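Local coordinates for 5-methylthioribose-1-phosphate isomerase (Saccharomyces cerevisiae, PDB 1W2W), which catalyses the interconversion of methylthioribose-1-phosphate and methylthioribulose-1-phosphate, a step of the methionine salvage pathway, at residues A[147-159]-A[188-201]. Sequence-based numbering, arbitrary orientation.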
loop_
_atom_site.group_PDB
_atom_site.type_symbol
_atom_site.label_atom_id
_atom_site.label_comp_id
_atom_site.label_asym_id
_atom_site.label_seq_id
_atom_site.Cartn_x
_atom_site.Cartn_y
_atom_site.Cartn_z
ATOM N N ASP A 147 -18.510 -24.322 9.175
ATOM C CA ASP A 147 -17.765 -23.085 8.930
ATOM C C ASP A 147 -18.636 -21.865 9.239
ATOM O O ASP A 147 -18.214 -20.967 9.957
ATOM C CB ASP A 147 -17.228 -23.037 7.500
ATOM C CG ASP A 147 -16.363 -21.828 7.249
ATOM O OD1 ASP A 147 -15.164 -21.904 7.575
ATOM O OD2 ASP A 147 -16.802 -20.774 6.742
ATOM N N LEU A 148 -19.862 -21.857 8.720
ATOM C CA LEU A 148 -20.784 -20.743 8.930
ATOM C C LEU A 148 -21.188 -20.613 10.399
ATOM O O LEU A 148 -21.180 -19.514 10.959
ATOM C CB LEU A 148 -22.033 -20.928 8.059
ATOM C CG LEU A 148 -23.160 -19.911 8.236
ATOM C CD1 LEU A 148 -22.659 -18.508 7.863
ATOM C CD2 LEU A 148 -24.313 -20.318 7.335
ATOM N N ALA A 149 -21.547 -21.730 11.025
ATOM C CA ALA A 149 -21.976 -21.684 12.416
ATOM C C ALA A 149 -20.820 -21.231 13.309
ATOM O O ALA A 149 -21.026 -20.464 14.255
ATOM C CB ALA A 149 -22.470 -23.044 12.877
ATOM N N ASN A 150 -19.617 -21.715 13.007
ATOM C CA ASN A 150 -18.458 -21.376 13.820
ATOM C C ASN A 150 -18.039 -19.923 13.570
ATOM O O ASN A 150 -17.542 -19.258 14.475
ATOM C CB ASN A 150 -17.290 -22.343 13.560
ATOM C CG ASN A 150 -17.532 -23.729 14.138
ATOM O OD1 ASN A 150 -18.347 -23.893 15.044
ATOM N ND2 ASN A 150 -16.826 -24.733 13.612
ATOM N N ASN A 151 -18.227 -19.427 12.350
ATOM C CA ASN A 151 -17.947 -18.019 12.095
ATOM C C ASN A 151 -18.847 -17.144 12.958
ATOM O O ASN A 151 -18.410 -16.144 13.540
ATOM C CB ASN A 151 -18.179 -17.681 10.625
ATOM C CG ASN A 151 -17.101 -18.269 9.732
ATOM O OD1 ASN A 151 -16.036 -18.683 10.208
ATOM N ND2 ASN A 151 -17.367 -18.299 8.432
HETATM N N MSE A 152 -20.116 -17.514 13.044
HETATM C CA MSE A 152 -21.008 -16.739 13.907
HETATM C C MSE A 152 -20.621 -16.850 15.374
HETATM O O MSE A 152 -20.598 -15.849 16.096
HETATM C CB MSE A 152 -22.456 -17.137 13.656
HETATM C CG MSE A 152 -22.827 -16.800 12.228
HETATM SE SE MSE A 152 -24.711 -17.163 11.851
HETATM C CE MSE A 152 -24.825 -19.027 12.290
ATOM N N LYS A 153 -20.306 -18.059 15.823
ATOM C CA LYS A 153 -19.836 -18.259 17.193
ATOM C C LYS A 153 -18.596 -17.426 17.523
ATOM O O LYS A 153 -18.574 -16.731 18.540
ATOM C CB LYS A 153 -19.521 -19.733 17.462
ATOM C CG LYS A 153 -20.711 -20.583 17.887
ATOM C CD LYS A 153 -20.309 -22.052 18.045
ATOM C CE LYS A 153 -19.431 -22.254 19.281
ATOM N NZ LYS A 153 -19.975 -23.261 20.247
HETATM N N MSE A 154 -17.568 -17.502 16.682
HETATM C CA MSE A 154 -16.323 -16.784 16.958
HETATM C C MSE A 154 -16.532 -15.275 16.852
HETATM O O MSE A 154 -15.902 -14.481 17.564
HETATM C CB MSE A 154 -15.173 -17.270 16.058
HETATM C CG MSE A 154 -15.061 -16.673 14.672
HETATM SE SE MSE A 154 -13.508 -17.538 13.834
HETATM C CE MSE A 154 -14.337 -19.227 13.191
ATOM N N GLY A 155 -17.418 -14.878 15.949
ATOM C CA GLY A 155 -17.741 -13.467 15.810
ATOM C C GLY A 155 -18.302 -12.957 17.123
ATOM O O GLY A 155 -17.858 -11.939 17.649
ATOM N N ASP A 156 -19.293 -13.672 17.658
ATOM C CA ASP A 156 -19.885 -13.291 18.939
ATOM C C ASP A 156 -18.899 -13.404 20.108
ATOM O O ASP A 156 -18.881 -12.548 20.995
ATOM C CB ASP A 156 -21.112 -14.156 19.227
ATOM C CG ASP A 156 -22.278 -13.837 18.322
ATOM O OD1 ASP A 156 -22.232 -12.821 17.578
ATOM O OD2 ASP A 156 -23.299 -14.558 18.303
ATOM N N ASN A 157 -18.066 -14.440 20.113
ATOM C CA ASN A 157 -17.026 -14.556 21.139
ATOM C C ASN A 157 -16.083 -13.363 21.156
ATOM O O ASN A 157 -15.772 -12.812 22.214
ATOM C CB ASN A 157 -16.178 -15.810 20.930
ATOM C CG ASN A 157 -16.910 -17.088 21.281
ATOM O OD1 ASN A 157 -17.951 -17.080 21.956
ATOM N ND2 ASN A 157 -16.359 -18.209 20.818
ATOM N N GLY A 158 -15.620 -12.978 19.971
ATOM C CA GLY A 158 -14.713 -11.856 19.850
ATOM C C GLY A 158 -15.373 -10.534 20.207
ATOM O O GLY A 158 -14.765 -9.716 20.886
ATOM N N ALA A 159 -16.599 -10.313 19.745
ATOM C CA ALA A 159 -17.315 -9.073 20.081
ATOM C C ALA A 159 -17.472 -8.922 21.599
ATOM O O ALA A 159 -17.168 -7.870 22.179
ATOM C CB ALA A 159 -18.689 -9.037 19.399
ATOM N N THR A 188 -14.995 -17.180 3.013
ATOM C CA THR A 188 -15.489 -18.264 3.872
ATOM C C THR A 188 -16.822 -18.783 3.330
ATOM O O THR A 188 -17.212 -18.463 2.213
ATOM C CB THR A 188 -15.682 -17.810 5.349
ATOM O OG1 THR A 188 -16.776 -16.879 5.465
ATOM C CG2 THR A 188 -14.460 -17.088 5.915
ATOM N N SER A 189 -17.539 -19.572 4.127
ATOM C CA SER A 189 -18.866 -20.016 3.725
ATOM C C SER A 189 -19.883 -18.897 3.966
ATOM O O SER A 189 -21.062 -19.034 3.597
ATOM C CB SER A 189 -19.274 -21.272 4.515
ATOM O OG SER A 189 -19.437 -20.940 5.889
ATOM N N GLY A 190 -19.448 -17.799 4.586
ATOM C CA GLY A 190 -20.361 -16.725 4.945
ATOM C C GLY A 190 -20.121 -16.191 6.347
ATOM O O GLY A 190 -19.662 -16.922 7.219
ATOM N N TYR A 191 -20.431 -14.915 6.543
ATOM C CA TYR A 191 -20.255 -14.214 7.823
ATOM C C TYR A 191 -18.796 -13.842 8.171
ATOM O O TYR A 191 -18.475 -12.669 8.391
ATOM C CB TYR A 191 -20.932 -14.947 8.982
ATOM C CG TYR A 191 -21.192 -14.035 10.157
ATOM C CD1 TYR A 191 -22.274 -13.164 10.143
ATOM C CD2 TYR A 191 -20.350 -14.029 11.262
ATOM C CE1 TYR A 191 -22.525 -12.324 11.202
ATOM C CE2 TYR A 191 -20.588 -13.190 12.330
ATOM C CZ TYR A 191 -21.677 -12.333 12.289
ATOM O OH TYR A 191 -21.958 -11.479 13.325
ATOM N N GLY A 192 -17.905 -14.831 8.197
ATOM C CA GLY A 192 -16.482 -14.530 8.201
ATOM C C GLY A 192 -15.851 -14.662 9.579
ATOM O O GLY A 192 -16.528 -14.962 10.572
ATOM N N THR A 193 -14.546 -14.415 9.626
ATOM C CA THR A 193 -13.773 -14.596 10.845
ATOM C C THR A 193 -13.517 -13.227 11.460
ATOM O O THR A 193 -14.337 -12.771 12.244
ATOM C CB THR A 193 -12.491 -15.394 10.589
ATOM O OG1 THR A 193 -11.694 -14.750 9.578
ATOM C CG2 THR A 193 -12.846 -16.752 10.002
ATOM N N ALA A 194 -12.428 -12.547 11.114
ATOM C CA ALA A 194 -12.248 -11.201 11.667
ATOM C C ALA A 194 -13.428 -10.293 11.281
ATOM O O ALA A 194 -13.918 -9.529 12.108
ATOM C CB ALA A 194 -10.903 -10.586 11.249
ATOM N N LEU A 195 -13.890 -10.365 10.035
ATOM C CA LEU A 195 -15.043 -9.552 9.641
ATOM C C LEU A 195 -16.313 -10.024 10.353
ATOM O O LEU A 195 -17.228 -9.231 10.557
ATOM C CB LEU A 195 -15.249 -9.498 8.121
ATOM C CG LEU A 195 -16.094 -8.305 7.642
ATOM C CD1 LEU A 195 -15.351 -6.989 7.875
ATOM C CD2 LEU A 195 -16.439 -8.458 6.164
ATOM N N GLY A 196 -16.348 -11.296 10.742
ATOM C CA GLY A 196 -17.423 -11.819 11.580
ATOM C C GLY A 196 -17.519 -11.097 12.914
ATOM O O GLY A 196 -18.600 -10.713 13.366
ATOM N N VAL A 197 -16.373 -10.911 13.553
ATOM C CA VAL A 197 -16.321 -10.190 14.820
ATOM C C VAL A 197 -16.807 -8.768 14.622
ATOM O O VAL A 197 -17.549 -8.231 15.442
ATOM C CB VAL A 197 -14.888 -10.153 15.390
ATOM C CG1 VAL A 197 -14.830 -9.237 16.631
ATOM C CG2 VAL A 197 -14.442 -11.572 15.749
ATOM N N ILE A 198 -16.366 -8.149 13.532
ATOM C CA ILE A 198 -16.793 -6.792 13.214
ATOM C C ILE A 198 -18.309 -6.749 12.975
ATOM O O ILE A 198 -19.004 -5.830 13.445
ATOM C CB ILE A 198 -15.961 -6.277 12.022
ATOM C CG1 ILE A 198 -14.551 -5.915 12.518
ATOM C CG2 ILE A 198 -16.636 -5.088 11.324
ATOM C CD1 ILE A 198 -13.519 -5.902 11.380
ATOM N N ARG A 199 -18.834 -7.756 12.282
ATOM C CA ARG A 199 -20.275 -7.831 12.084
ATOM C C ARG A 199 -21.036 -7.977 13.391
ATOM O O ARG A 199 -22.090 -7.355 13.567
ATOM C CB ARG A 199 -20.644 -8.953 11.113
ATOM C CG ARG A 199 -20.367 -8.577 9.674
ATOM C CD ARG A 199 -20.473 -9.747 8.699
ATOM N NE ARG A 199 -20.611 -9.245 7.332
ATOM C CZ ARG A 199 -20.114 -9.844 6.256
ATOM N NH1 ARG A 199 -19.441 -10.984 6.379
ATOM N NH2 ARG A 199 -20.306 -9.308 5.056
ATOM N N SER A 200 -20.517 -8.801 14.298
ATOM C CA SER A 200 -21.129 -8.956 15.619
ATOM C C SER A 200 -21.078 -7.669 16.429
ATOM O O SER A 200 -22.066 -7.287 17.080
ATOM C CB SER A 200 -20.472 -10.094 16.399
ATOM O OG SER A 200 -20.750 -11.338 15.772
ATOM N N LEU A 201 -19.932 -6.996 16.376
ATOM C CA LEU A 201 -19.807 -5.687 17.009
ATOM C C LEU A 201 -20.808 -4.682 16.435
ATOM O O LEU A 201 -21.383 -3.862 17.166
ATOM C CB LEU A 201 -18.369 -5.178 16.897
ATOM C CG LEU A 201 -17.363 -5.831 17.859
ATOM C CD1 LEU A 201 -15.942 -5.395 17.484
ATOM C CD2 LEU A 201 -17.665 -5.438 19.322
#
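In this N-terminal piece of the isomerase, a member of the eIF-2B alpha/beta/delta family, the long helix 129-168 packs against the start of helix 194-210 and the glycine-rich loop leading into it; Thr193, at the N-cap position, has its side chain about 9 Å from that of Cys181, the predicted transition-state stabiliser. The segment axes approach to 7.3 Å and cross at -61°, where Gly155 meets the Gly196-Val197 backbone with CA atoms of Gly155 and Val197 only 3.7 Å apart. A CB on Gly155 would collide with Gly196 O, Ser200 OG and the Tyr191 ring.

At the loop end, Asp147 turns its CG anti to the backbone N (chi1 -175°), and OD2 takes two bonds from Ser189: OG donates to the anti lone pair at 2.8 Å, whereas N, 3.0 Å from OD2, comes from above the carboxylate plane. An alanine at Asp147 would remove this double acceptor and is likely to leave the Ser189 amide without its mate and its hydroxyl freer to turn. One turn on, Asn151 ND2 donates to Gly190 O (2.9 Å) almost within its own amide plane, while Asn151 CB lies against Gly192 O, a buried carbonyl for which the model offers no partner.

The Tyr191 ring is held between the two helices. Met152 CG makes a CH-pi contact over one face, 4.0 Å from the ring centroid, and Arg199 CD lies over the opposite face, while the Arg199 guanidinium reaches an acidic side chain of another chain, outside this contact. Tyr191 OH donates to Ser200 OG, which sits in the ring plane and passes a bond to Asp156 OD1 at 2.8 Å, 23° out of the carboxylate plane on its anti side.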